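PDB 3OM8: probable hydrolase from Pseudomonas aeruginosa, which is probably an alpha/beta hydrolase that opens an ester or lactone bond, perhaps as a 3-oxoadipate enol-lactonase. Local coordinates for residues L30-S35 with H96-S101. Residues are numbered along the deposited sequence; the frame is centred on the assembly and turned at random.
With EDO (1,2-ethanediol), chain F.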
# COMPACT_ATOMS: atom_id res chain seq x y z
N LEU B 30 13.98 6.66 -20.43
CA LEU B 30 13.57 5.73 -19.39
C LEU B 30 14.17 4.35 -19.66
O LEU B 30 13.90 3.74 -20.70
CB LEU B 30 12.04 5.63 -19.33
CG LEU B 30 11.51 4.48 -18.47
CD1 LEU B 30 11.97 4.62 -17.03
CD2 LEU B 30 10.01 4.40 -18.54
N ALA B 31 15.00 3.87 -18.73
CA ALA B 31 15.64 2.56 -18.86
C ALA B 31 14.90 1.50 -18.06
O ALA B 31 14.56 1.71 -16.89
CB ALA B 31 17.10 2.64 -18.43
N LEU B 32 14.66 0.36 -18.69
CA LEU B 32 13.99 -0.78 -18.05
C LEU B 32 14.99 -1.90 -17.82
O LEU B 32 15.81 -2.19 -18.69
CB LEU B 32 12.85 -1.28 -18.93
CG LEU B 32 11.89 -0.17 -19.37
CD1 LEU B 32 10.69 -0.75 -20.10
CD2 LEU B 32 11.46 0.61 -18.16
N SER B 33 14.92 -2.54 -16.66
CA SER B 33 15.77 -3.70 -16.36
C SER B 33 14.90 -4.89 -15.94
O SER B 33 13.99 -4.74 -15.13
CB SER B 33 16.80 -3.35 -15.29
OG SER B 33 17.61 -4.47 -14.99
N ASN B 34 15.21 -6.06 -16.49
CA ASN B 34 14.30 -7.21 -16.46
C ASN B 34 14.39 -8.09 -15.21
O ASN B 34 15.31 -7.96 -14.42
CB ASN B 34 14.49 -8.08 -17.70
CG ASN B 34 14.67 -7.28 -18.97
OD1 ASN B 34 14.00 -6.29 -19.19
ND2 ASN B 34 15.59 -7.72 -19.82
N SER B 35 13.43 -8.99 -15.06
CA SER B 35 13.52 -10.03 -14.05
C SER B 35 14.57 -11.05 -14.48
O SER B 35 14.89 -11.17 -15.67
CB SER B 35 12.17 -10.75 -13.91
OG SER B 35 12.28 -11.94 -13.14
N HIS B 96 15.68 8.00 -16.25
CA HIS B 96 14.80 7.37 -15.28
C HIS B 96 15.08 5.88 -15.35
O HIS B 96 15.45 5.37 -16.41
CB HIS B 96 13.33 7.63 -15.61
CG HIS B 96 12.92 9.06 -15.47
ND1 HIS B 96 13.02 9.75 -14.29
CD2 HIS B 96 12.38 9.92 -16.37
CE1 HIS B 96 12.58 10.99 -14.46
NE2 HIS B 96 12.18 11.11 -15.71
N PHE B 97 14.90 5.18 -14.24
CA PHE B 97 15.16 3.76 -14.20
C PHE B 97 13.97 3.02 -13.62
O PHE B 97 13.51 3.34 -12.54
CB PHE B 97 16.40 3.47 -13.36
CG PHE B 97 16.86 2.02 -13.41
CD1 PHE B 97 17.80 1.61 -14.33
CD2 PHE B 97 16.32 1.08 -12.54
CE1 PHE B 97 18.21 0.28 -14.38
CE2 PHE B 97 16.72 -0.24 -12.59
CZ PHE B 97 17.66 -0.64 -13.50
N LEU B 98 13.49 2.01 -14.36
CA LEU B 98 12.49 1.09 -13.84
C LEU B 98 13.02 -0.35 -13.90
O LEU B 98 13.31 -0.87 -14.98
CB LEU B 98 11.19 1.19 -14.63
CG LEU B 98 10.19 0.04 -14.52
CD1 LEU B 98 9.96 -0.37 -13.09
CD2 LEU B 98 8.87 0.47 -15.15
N GLY B 99 13.13 -0.99 -12.74
CA GLY B 99 13.63 -2.36 -12.66
C GLY B 99 12.65 -3.25 -11.93
O GLY B 99 12.15 -2.88 -10.87
N LEU B 100 12.37 -4.42 -12.50
CA LEU B 100 11.49 -5.38 -11.85
C LEU B 100 12.29 -6.57 -11.31
O LEU B 100 13.10 -7.16 -12.02
CB LEU B 100 10.40 -5.85 -12.82
CG LEU B 100 9.28 -6.72 -12.22
CD1 LEU B 100 7.92 -6.26 -12.72
CD2 LEU B 100 9.50 -8.17 -12.55
N SER B 101 12.07 -6.90 -10.04
CA SER B 101 12.79 -7.98 -9.38
C SER B 101 14.32 -7.76 -9.40
O SER B 101 14.80 -6.77 -8.84
CB SER B 101 12.42 -9.33 -9.99
OG SER B 101 12.52 -10.35 -9.01
C1 EDO F . 15.55 -11.90 -7.98
O1 EDO F . 14.81 -12.81 -7.14
C2 EDO F . 15.49 -12.37 -9.44
O2 EDO F . 14.62 -11.59 -10.30
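Ala31 O accepts the amide hydrogen of Leu98 in a nearly straight bond (N to O 2.8 Å, 175° at the hydrogen), and the CA-H of Phe97 approaches the same oxygen. Ala31 N in turn gives its hydrogen to His96 O, and the pattern continues as Ser33 N bonds to Leu98 O and Leu100 N to Ser33 O, the regular exchange of two parallel strands in register. On one face of the pair, the Phe97 ring, its CG anti to the backbone N (chi1 -172°), folds along its own strand over Gly99, which has no side chain, and Phe97 CZ meets Ser33 CB at 3.4 Å. Ser33 OG is held by Tyr59 OH on the adjoining strand 55-59. The other face is mainly apolar: Leu32 CD2 lies 3.6 Å from Leu98 CB, Leu30 CD1 reaches His96 CB, and Phe256 and Val260 of helix 253-264 cover Leu98. Beyond the end of strand 29-33, Ser35 CB touches CD2 of Leu100, the last residue of its strand, at 4.0 Å. Ser101 OG hydrogen-bonds O2 of a 1,2-ethanediol (2.8 Å), probably from the crystallisation liquor, and makes a weak hydrogen bond to His246 NE2. Ser101, with a positive phi of 58°, occupies the strained strand-to-helix turn in a GxSxG sequence, consistent with the nucleophile elbow of the alpha/beta hydrolase fold, with His246 and Asp219 probably completing a catalytic triad.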